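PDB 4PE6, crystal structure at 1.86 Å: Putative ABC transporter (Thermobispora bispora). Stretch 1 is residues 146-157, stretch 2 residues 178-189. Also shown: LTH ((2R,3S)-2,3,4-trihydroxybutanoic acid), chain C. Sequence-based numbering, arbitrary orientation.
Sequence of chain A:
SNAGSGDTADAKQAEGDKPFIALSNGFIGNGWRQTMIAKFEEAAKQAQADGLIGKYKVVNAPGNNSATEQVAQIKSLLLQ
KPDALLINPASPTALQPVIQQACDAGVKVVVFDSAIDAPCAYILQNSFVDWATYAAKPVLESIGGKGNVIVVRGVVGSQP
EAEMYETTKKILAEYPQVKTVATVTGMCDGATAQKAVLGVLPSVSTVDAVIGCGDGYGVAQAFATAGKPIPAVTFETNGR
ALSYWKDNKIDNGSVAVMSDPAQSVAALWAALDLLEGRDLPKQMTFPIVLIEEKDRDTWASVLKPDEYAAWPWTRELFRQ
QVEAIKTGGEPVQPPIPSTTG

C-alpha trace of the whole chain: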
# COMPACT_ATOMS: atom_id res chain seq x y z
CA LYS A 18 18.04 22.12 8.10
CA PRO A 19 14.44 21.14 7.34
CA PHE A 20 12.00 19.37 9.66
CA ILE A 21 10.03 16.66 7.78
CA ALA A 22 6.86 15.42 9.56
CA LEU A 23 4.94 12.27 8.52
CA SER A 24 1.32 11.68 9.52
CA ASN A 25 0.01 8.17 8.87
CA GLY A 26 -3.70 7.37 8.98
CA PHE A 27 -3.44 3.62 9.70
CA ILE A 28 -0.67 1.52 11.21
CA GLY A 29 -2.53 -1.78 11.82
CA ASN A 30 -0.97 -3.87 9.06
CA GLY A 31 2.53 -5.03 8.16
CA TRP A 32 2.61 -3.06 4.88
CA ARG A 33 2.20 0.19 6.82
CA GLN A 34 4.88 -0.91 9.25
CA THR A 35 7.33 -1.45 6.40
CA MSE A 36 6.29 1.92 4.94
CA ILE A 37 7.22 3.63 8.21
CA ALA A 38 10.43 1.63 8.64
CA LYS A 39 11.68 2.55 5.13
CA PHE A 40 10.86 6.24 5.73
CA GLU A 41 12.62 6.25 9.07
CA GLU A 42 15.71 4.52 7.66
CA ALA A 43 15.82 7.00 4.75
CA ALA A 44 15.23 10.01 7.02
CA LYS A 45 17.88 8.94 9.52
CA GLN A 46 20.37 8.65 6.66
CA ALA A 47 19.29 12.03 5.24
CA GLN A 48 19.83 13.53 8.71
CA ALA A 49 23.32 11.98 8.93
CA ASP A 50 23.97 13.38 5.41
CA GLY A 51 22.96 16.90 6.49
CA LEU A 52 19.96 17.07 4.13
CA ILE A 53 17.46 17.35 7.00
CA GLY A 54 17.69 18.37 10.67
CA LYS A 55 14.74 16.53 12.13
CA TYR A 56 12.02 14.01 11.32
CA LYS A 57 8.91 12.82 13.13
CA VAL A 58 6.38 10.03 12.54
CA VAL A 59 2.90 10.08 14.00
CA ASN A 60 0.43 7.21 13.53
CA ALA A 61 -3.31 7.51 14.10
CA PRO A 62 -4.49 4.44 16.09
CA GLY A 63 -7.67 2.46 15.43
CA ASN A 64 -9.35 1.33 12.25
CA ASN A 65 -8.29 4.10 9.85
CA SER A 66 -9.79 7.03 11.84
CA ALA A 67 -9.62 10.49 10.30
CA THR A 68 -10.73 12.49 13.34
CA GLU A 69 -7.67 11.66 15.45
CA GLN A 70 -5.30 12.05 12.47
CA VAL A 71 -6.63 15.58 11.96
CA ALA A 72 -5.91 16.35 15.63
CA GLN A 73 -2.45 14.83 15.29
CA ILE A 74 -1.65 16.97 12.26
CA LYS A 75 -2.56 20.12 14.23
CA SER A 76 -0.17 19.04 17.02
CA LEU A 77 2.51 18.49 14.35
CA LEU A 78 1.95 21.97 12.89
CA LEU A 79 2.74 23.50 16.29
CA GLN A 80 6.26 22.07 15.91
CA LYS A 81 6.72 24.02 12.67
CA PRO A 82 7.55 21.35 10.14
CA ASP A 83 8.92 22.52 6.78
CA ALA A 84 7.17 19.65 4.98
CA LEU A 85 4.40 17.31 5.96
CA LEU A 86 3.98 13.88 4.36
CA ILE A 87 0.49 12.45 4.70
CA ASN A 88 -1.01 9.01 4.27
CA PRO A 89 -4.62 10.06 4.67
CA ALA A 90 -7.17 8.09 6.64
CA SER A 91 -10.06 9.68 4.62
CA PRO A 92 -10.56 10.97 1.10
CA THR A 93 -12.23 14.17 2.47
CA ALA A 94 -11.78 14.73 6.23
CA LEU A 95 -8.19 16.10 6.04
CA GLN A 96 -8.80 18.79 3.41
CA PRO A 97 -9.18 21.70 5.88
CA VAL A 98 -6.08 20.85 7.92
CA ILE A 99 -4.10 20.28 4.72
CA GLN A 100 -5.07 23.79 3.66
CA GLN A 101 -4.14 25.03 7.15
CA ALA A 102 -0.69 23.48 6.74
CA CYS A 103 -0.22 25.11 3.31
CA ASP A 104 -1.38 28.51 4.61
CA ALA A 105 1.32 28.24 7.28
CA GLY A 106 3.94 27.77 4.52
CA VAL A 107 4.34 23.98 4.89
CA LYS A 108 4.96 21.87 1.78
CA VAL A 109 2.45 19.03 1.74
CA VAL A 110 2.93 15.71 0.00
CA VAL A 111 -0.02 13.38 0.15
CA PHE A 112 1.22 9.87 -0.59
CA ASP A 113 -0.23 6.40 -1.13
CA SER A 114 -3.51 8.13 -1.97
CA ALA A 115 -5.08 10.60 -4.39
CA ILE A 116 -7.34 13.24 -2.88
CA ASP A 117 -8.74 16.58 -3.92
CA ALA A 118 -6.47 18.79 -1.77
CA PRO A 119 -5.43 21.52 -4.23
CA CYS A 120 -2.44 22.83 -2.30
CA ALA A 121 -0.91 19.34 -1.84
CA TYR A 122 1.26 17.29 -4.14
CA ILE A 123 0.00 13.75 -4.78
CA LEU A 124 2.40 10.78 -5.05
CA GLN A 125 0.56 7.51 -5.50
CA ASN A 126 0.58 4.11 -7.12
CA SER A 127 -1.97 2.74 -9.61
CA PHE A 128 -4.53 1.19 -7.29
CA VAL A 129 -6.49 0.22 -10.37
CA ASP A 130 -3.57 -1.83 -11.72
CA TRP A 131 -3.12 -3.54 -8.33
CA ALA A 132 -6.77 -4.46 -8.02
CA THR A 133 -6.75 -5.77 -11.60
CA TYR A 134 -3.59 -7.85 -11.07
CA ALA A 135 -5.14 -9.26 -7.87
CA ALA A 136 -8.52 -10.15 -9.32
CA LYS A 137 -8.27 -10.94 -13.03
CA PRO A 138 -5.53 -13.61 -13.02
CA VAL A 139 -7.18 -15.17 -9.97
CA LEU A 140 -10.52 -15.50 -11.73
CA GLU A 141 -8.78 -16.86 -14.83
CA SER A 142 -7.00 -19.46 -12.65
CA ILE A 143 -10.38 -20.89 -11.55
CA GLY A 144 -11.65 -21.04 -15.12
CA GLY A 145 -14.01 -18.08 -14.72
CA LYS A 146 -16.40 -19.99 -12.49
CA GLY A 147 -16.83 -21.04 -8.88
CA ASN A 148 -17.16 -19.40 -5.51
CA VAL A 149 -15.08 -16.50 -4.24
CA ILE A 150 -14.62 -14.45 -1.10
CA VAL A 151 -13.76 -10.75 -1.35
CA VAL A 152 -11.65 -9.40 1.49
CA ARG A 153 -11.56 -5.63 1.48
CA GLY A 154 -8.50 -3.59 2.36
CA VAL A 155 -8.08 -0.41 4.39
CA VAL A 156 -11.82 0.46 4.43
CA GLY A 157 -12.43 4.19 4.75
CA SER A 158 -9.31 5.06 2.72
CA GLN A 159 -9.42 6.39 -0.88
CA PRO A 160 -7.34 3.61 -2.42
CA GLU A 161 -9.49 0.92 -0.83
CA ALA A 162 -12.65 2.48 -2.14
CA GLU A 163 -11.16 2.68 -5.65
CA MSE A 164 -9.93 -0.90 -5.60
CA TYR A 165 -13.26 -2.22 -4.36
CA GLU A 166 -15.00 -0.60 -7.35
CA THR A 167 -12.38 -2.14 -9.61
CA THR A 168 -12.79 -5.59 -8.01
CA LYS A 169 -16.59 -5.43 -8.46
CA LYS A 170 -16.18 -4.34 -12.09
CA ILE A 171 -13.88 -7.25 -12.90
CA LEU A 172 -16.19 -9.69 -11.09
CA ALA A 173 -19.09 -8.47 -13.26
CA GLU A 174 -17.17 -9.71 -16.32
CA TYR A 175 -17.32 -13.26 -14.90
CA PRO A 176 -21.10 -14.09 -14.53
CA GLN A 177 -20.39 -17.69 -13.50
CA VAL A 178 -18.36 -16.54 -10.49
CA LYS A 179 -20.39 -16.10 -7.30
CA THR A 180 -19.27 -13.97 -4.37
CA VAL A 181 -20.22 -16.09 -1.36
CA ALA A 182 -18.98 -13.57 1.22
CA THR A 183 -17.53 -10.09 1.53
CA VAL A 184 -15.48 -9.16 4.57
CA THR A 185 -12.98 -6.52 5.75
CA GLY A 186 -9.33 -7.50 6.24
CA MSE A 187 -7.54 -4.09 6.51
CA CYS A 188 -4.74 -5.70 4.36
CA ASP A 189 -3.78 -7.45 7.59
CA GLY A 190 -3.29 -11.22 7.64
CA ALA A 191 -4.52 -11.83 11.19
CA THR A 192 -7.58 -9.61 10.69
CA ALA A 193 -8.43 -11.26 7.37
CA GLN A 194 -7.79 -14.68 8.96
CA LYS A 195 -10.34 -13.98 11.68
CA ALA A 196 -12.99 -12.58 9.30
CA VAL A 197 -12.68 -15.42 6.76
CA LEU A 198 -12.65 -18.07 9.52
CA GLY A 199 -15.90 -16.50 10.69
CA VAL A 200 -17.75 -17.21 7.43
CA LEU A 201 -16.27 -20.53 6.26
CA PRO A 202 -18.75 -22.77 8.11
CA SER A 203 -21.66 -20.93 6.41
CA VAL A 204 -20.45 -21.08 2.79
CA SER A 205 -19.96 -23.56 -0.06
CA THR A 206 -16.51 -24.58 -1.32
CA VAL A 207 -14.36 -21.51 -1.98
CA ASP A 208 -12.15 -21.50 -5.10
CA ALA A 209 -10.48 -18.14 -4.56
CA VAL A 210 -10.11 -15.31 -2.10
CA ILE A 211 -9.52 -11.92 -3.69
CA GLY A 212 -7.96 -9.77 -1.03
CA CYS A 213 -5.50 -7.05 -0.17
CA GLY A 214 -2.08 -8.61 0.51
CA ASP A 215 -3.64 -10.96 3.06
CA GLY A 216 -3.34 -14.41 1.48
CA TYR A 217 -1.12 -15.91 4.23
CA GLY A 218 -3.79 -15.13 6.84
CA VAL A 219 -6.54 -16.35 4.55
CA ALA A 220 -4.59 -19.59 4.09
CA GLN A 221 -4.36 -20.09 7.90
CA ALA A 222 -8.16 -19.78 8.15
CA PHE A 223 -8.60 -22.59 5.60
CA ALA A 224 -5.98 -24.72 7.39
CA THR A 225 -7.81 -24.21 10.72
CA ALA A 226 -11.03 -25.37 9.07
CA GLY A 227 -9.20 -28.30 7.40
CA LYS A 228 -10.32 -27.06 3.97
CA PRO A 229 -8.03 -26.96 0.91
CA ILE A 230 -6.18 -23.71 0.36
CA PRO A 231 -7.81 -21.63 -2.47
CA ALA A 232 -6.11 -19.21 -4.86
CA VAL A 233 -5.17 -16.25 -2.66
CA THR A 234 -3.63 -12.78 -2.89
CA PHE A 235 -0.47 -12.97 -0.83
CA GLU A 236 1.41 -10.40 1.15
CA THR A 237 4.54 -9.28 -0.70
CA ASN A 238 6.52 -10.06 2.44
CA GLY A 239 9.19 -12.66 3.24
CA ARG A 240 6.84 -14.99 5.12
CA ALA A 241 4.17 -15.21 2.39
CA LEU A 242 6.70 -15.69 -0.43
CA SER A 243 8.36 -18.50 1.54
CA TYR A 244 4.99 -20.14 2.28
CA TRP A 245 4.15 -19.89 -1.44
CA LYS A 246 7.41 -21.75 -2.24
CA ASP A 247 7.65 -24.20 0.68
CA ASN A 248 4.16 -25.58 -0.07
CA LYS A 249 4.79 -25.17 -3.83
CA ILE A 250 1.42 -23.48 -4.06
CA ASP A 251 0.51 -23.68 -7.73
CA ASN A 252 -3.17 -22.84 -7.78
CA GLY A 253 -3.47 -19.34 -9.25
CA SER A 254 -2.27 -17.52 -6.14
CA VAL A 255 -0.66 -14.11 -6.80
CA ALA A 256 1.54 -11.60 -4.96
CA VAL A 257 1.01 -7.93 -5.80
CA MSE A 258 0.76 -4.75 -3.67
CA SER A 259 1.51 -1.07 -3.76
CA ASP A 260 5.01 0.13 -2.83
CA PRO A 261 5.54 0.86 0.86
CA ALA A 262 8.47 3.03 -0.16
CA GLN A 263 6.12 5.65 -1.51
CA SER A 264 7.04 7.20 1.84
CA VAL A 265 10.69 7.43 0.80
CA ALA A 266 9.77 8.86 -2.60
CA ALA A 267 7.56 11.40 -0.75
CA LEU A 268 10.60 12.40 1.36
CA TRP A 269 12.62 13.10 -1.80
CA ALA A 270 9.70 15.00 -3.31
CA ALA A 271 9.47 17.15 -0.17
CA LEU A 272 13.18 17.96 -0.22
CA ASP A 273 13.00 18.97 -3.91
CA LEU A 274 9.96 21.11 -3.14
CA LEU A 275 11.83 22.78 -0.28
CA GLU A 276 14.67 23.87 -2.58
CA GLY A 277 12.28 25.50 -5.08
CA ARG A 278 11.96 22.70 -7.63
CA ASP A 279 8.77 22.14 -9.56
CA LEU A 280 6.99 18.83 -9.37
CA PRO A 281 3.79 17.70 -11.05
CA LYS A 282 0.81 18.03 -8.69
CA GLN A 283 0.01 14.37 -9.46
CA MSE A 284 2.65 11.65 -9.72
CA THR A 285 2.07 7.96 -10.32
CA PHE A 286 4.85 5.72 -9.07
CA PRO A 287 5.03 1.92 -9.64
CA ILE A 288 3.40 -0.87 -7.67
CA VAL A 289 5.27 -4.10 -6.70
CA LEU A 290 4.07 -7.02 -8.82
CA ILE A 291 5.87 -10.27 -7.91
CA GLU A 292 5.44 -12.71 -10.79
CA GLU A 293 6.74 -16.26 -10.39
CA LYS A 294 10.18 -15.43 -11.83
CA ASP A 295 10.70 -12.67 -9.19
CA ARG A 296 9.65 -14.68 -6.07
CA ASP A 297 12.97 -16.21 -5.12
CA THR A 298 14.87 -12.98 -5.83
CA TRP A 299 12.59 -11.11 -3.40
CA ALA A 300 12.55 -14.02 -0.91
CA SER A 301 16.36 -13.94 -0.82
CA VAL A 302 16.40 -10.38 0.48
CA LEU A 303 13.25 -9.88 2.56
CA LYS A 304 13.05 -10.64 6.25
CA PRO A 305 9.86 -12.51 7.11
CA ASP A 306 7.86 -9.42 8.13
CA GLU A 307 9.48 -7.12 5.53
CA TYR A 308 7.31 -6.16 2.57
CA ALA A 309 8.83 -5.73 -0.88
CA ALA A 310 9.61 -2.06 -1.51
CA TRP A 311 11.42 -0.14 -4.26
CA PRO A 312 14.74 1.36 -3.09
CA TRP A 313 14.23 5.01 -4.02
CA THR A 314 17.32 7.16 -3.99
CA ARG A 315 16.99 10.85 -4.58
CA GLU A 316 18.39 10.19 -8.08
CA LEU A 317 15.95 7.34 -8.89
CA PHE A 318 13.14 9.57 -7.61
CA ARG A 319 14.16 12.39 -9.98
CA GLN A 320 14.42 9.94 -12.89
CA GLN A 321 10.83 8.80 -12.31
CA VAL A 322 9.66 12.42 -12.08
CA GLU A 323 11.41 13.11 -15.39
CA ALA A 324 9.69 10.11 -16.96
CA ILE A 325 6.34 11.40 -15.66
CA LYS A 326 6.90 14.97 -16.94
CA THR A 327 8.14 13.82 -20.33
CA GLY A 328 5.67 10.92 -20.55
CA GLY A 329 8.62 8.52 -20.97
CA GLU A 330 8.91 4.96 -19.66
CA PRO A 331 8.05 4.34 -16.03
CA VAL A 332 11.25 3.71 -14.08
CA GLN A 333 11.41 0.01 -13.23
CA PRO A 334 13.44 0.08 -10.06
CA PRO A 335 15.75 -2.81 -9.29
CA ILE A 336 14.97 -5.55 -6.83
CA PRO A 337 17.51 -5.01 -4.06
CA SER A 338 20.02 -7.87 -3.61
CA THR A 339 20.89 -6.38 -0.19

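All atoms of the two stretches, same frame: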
# COMPACT_ATOMS: atom_id res chain seq x y z
N LYS A 146 -15.22 -19.49 -13.16
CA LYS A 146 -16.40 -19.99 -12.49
C LYS A 146 -16.03 -20.50 -11.10
O LYS A 146 -14.87 -20.81 -10.84
CB LYS A 146 -17.04 -21.13 -13.29
CG LYS A 146 -16.22 -22.41 -13.33
CD LYS A 146 -17.07 -23.62 -13.69
CE LYS A 146 -16.22 -24.88 -13.81
NZ LYS A 146 -15.38 -24.89 -15.05
N GLY A 147 -17.02 -20.56 -10.23
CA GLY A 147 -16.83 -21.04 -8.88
C GLY A 147 -17.22 -20.00 -7.86
O GLY A 147 -17.91 -19.01 -8.18
N ASN A 148 -16.79 -20.24 -6.62
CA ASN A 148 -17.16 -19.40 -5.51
C ASN A 148 -15.95 -18.62 -5.01
O ASN A 148 -14.85 -19.17 -4.87
CB ASN A 148 -17.74 -20.24 -4.38
CG ASN A 148 -19.03 -20.94 -4.77
OD1 ASN A 148 -19.88 -20.37 -5.48
ND2 ASN A 148 -19.22 -22.16 -4.26
N VAL A 149 -16.15 -17.34 -4.76
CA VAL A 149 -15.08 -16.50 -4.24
C VAL A 149 -15.47 -15.70 -3.01
O VAL A 149 -16.66 -15.36 -2.80
CB VAL A 149 -14.54 -15.53 -5.29
CG1 VAL A 149 -13.98 -16.28 -6.47
CG2 VAL A 149 -15.61 -14.55 -5.72
N ILE A 150 -14.45 -15.38 -2.20
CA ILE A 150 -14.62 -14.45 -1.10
C ILE A 150 -13.84 -13.18 -1.44
O ILE A 150 -12.71 -13.26 -1.91
CB ILE A 150 -14.11 -15.05 0.23
CG1 ILE A 150 -15.02 -16.20 0.66
CG2 ILE A 150 -14.01 -13.98 1.31
CD1 ILE A 150 -14.56 -16.90 1.92
N VAL A 151 -14.46 -12.02 -1.23
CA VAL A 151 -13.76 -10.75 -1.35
C VAL A 151 -13.41 -10.27 0.05
O VAL A 151 -14.29 -10.12 0.90
CB VAL A 151 -14.64 -9.68 -2.05
CG1 VAL A 151 -13.89 -8.35 -2.20
CG2 VAL A 151 -15.10 -10.19 -3.41
N VAL A 152 -12.13 -9.97 0.25
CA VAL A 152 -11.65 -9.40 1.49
C VAL A 152 -11.17 -8.00 1.20
O VAL A 152 -10.17 -7.80 0.51
CB VAL A 152 -10.47 -10.20 2.07
CG1 VAL A 152 -10.02 -9.56 3.37
CG2 VAL A 152 -10.82 -11.68 2.26
N ARG A 153 -11.90 -7.02 1.70
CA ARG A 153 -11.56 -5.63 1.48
C ARG A 153 -10.34 -5.18 2.28
O ARG A 153 -9.98 -5.76 3.33
CB ARG A 153 -12.75 -4.74 1.81
CG ARG A 153 -13.94 -5.03 0.91
CD ARG A 153 -15.14 -4.12 1.18
NE ARG A 153 -14.83 -2.73 0.90
CZ ARG A 153 -15.75 -1.75 0.83
NH1 ARG A 153 -17.02 -2.01 1.05
NH2 ARG A 153 -15.40 -0.51 0.57
N GLY A 154 -9.71 -4.13 1.76
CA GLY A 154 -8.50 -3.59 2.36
C GLY A 154 -8.73 -2.57 3.46
O GLY A 154 -9.53 -2.81 4.38
N VAL A 155 -8.01 -1.45 3.38
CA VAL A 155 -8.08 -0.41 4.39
C VAL A 155 -9.35 0.42 4.17
O VAL A 155 -9.30 1.54 3.65
CB VAL A 155 -6.80 0.45 4.42
CG1 VAL A 155 -6.82 1.46 5.54
CG2 VAL A 155 -5.59 -0.48 4.64
N VAL A 156 -10.48 -0.15 4.62
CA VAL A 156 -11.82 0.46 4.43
C VAL A 156 -11.86 1.84 5.06
O VAL A 156 -11.41 2.05 6.19
CB VAL A 156 -12.94 -0.45 4.98
CG1 VAL A 156 -14.31 0.24 4.99
CG2 VAL A 156 -13.02 -1.75 4.17
N GLY A 157 -12.42 2.79 4.34
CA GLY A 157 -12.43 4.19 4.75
C GLY A 157 -11.42 5.00 3.95
O GLY A 157 -11.64 6.18 3.68
N VAL A 178 -18.98 -16.63 -11.81
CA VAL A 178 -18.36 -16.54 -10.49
C VAL A 178 -19.35 -15.91 -9.51
O VAL A 178 -19.99 -14.92 -9.83
CB VAL A 178 -17.04 -15.74 -10.56
CG1 VAL A 178 -16.49 -15.46 -9.16
CG2 VAL A 178 -16.03 -16.53 -11.37
N LYS A 179 -19.48 -16.53 -8.34
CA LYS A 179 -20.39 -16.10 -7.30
C LYS A 179 -19.57 -15.65 -6.09
O LYS A 179 -18.66 -16.37 -5.64
CB LYS A 179 -21.31 -17.25 -6.86
CG LYS A 179 -22.17 -17.86 -7.97
CD LYS A 179 -23.11 -16.81 -8.56
CE LYS A 179 -24.19 -17.41 -9.47
NZ LYS A 179 -23.72 -17.58 -10.87
N THR A 180 -19.89 -14.46 -5.58
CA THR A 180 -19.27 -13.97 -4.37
C THR A 180 -20.08 -14.54 -3.22
O THR A 180 -21.25 -14.20 -3.06
CB THR A 180 -19.21 -12.43 -4.30
OG1 THR A 180 -18.35 -11.91 -5.32
CG2 THR A 180 -18.66 -11.98 -2.97
N VAL A 181 -19.49 -15.43 -2.43
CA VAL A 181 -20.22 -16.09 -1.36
C VAL A 181 -20.07 -15.38 -0.02
O VAL A 181 -20.83 -15.68 0.91
CB VAL A 181 -19.85 -17.60 -1.21
CG1 VAL A 181 -20.34 -18.38 -2.43
CG2 VAL A 181 -18.36 -17.80 -0.97
N ALA A 182 -19.11 -14.46 0.07
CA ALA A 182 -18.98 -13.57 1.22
C ALA A 182 -18.07 -12.38 0.91
O ALA A 182 -17.12 -12.49 0.13
CB ALA A 182 -18.45 -14.34 2.43
N THR A 183 -18.41 -11.24 1.49
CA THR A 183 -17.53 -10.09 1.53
C THR A 183 -17.22 -9.72 2.98
O THR A 183 -18.12 -9.55 3.82
CB THR A 183 -18.15 -8.89 0.80
OG1 THR A 183 -18.60 -9.33 -0.50
CG2 THR A 183 -17.13 -7.76 0.63
N VAL A 184 -15.94 -9.55 3.26
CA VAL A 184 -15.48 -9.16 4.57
C VAL A 184 -14.41 -8.07 4.49
O VAL A 184 -13.93 -7.75 3.41
CB VAL A 184 -14.97 -10.37 5.36
CG1 VAL A 184 -16.10 -11.38 5.49
CG2 VAL A 184 -13.74 -11.00 4.71
N THR A 185 -14.06 -7.51 5.65
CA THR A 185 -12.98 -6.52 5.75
C THR A 185 -11.74 -7.14 6.41
O THR A 185 -11.82 -7.68 7.52
CB THR A 185 -13.40 -5.32 6.58
OG1 THR A 185 -14.48 -4.63 5.95
CG2 THR A 185 -12.22 -4.36 6.79
N GLY A 186 -10.61 -7.00 5.75
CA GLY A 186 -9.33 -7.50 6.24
C GLY A 186 -8.32 -6.44 6.65
O GLY A 186 -7.36 -6.77 7.34
N MSE A 187 -8.51 -5.19 6.23
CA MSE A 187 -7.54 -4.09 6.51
C MSE A 187 -6.13 -4.37 5.96
O MSE A 187 -5.16 -3.81 6.45
CB MSE A 187 -7.48 -3.74 8.01
CG MSE A 187 -8.83 -3.51 8.68
SE MSE A 187 -9.80 -1.95 7.94
CE MSE A 187 -8.69 -0.49 8.62
N CYS A 188 -6.03 -5.17 4.90
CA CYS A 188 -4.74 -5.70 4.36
C CYS A 188 -3.84 -6.26 5.46
O CYS A 188 -2.62 -6.14 5.41
CB CYS A 188 -3.97 -4.65 3.54
SG CYS A 188 -5.00 -3.64 2.47
N ASP A 189 -4.48 -6.87 6.45
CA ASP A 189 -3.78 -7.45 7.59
C ASP A 189 -4.11 -8.93 7.68
O ASP A 189 -5.26 -9.29 7.82
CB ASP A 189 -4.21 -6.77 8.88
CG ASP A 189 -3.51 -7.33 10.10
OD1 ASP A 189 -2.27 -7.40 10.07
OD2 ASP A 189 -4.20 -7.72 11.08
O1 LTH C . -1.85 -1.97 2.34
C1 LTH C . -1.97 -0.75 2.73
O LTH C . -2.09 -0.36 3.91
C2 LTH C . -1.88 0.37 1.66
O2 LTH C . -2.09 1.68 2.25
C3 LTH C . -2.91 0.20 0.57
O3 LTH C . -4.22 0.20 1.13
C4 LTH C . -2.80 1.38 -0.42
O4 LTH C . -1.49 1.26 -1.04
O HOH W 1 -7.56 -7.21 3.54

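How do the two backbones lie against each other? They run as neighbouring parallel strands, 147-153 beside 178-185, with their directions only 18° apart. As is usual for parallel pairing, alternate residues of the first strand do the bonding. V149 N donates to K179 O (2.8 Å) and V149 O receives V181 N (2.9 Å); V151 N donates to A182 O (3.0 Å) and V151 O receives V184 N (2.9 Å). The register slips by one residue at V181, whose psi of -14° departs from extended geometry: V149 lies beside T180, but V151 lies beside T183. V181 is the extra residue, a small bulge in the second strand.

Which bumps fill which hollows along the strands? Side chains alternate between the two faces, except at V181, which points sideways. On the face carrying V149 and V151, V149 CG2 sits between V178 CG1 at 3.7 Å and T180 OG1 at 3.8 Å; V151 CG2 lies 4.0 Å from T180 CG2, while V151 CB is 4.1 Å from T183 CG2. On the other face, I150 reaches both the bulge and the residue after it: its CG1 is 4.0 Å from V181 CG2 and 4.3 Å from A182 CB. Farther along, V152 CG2 meets V184 CG2 at 3.9 Å. The valine, isoleucine and alanine pairs are apolar contacts between methyl and methylene groups.

Why do glycines occur where the strands give way to loops? At G186 the absence of a side chain makes room for V152, whose CG1 comes within 3.5 Å of G186 N; a CB on G186 would stand 2.5 Å from V152 CG1, a clash. G154 provides a similar hollow for sulfur: its CA is 3.5 Å from C188 SG, and a CB there would come within 3.0 Å of that atom.

What holds the loop ends together? R153 O accepts a good hydrogen bond from G186 N (2.8 Å), whereas M187 N makes only weak ones, to R153 O (3.3 Å) and G154 O (3.2 Å). Water 1 extends the link, donating to R153 O at 2.8 Å and accepting from C188 N at 2.9 Å. The selenomethionine M187 starts away from the first stretch along its CA-to-CB bond, yet its chain folds round to place CE 4.1 Å from V155 CG1. V155 CG2 lies 3.9 Å from C188 SG, and both of these atoms approach the bound trihydroxybutanoic acid, V155 CG2 at 3.6 Å from its O and C188 SG at 3.6 Å from its O1.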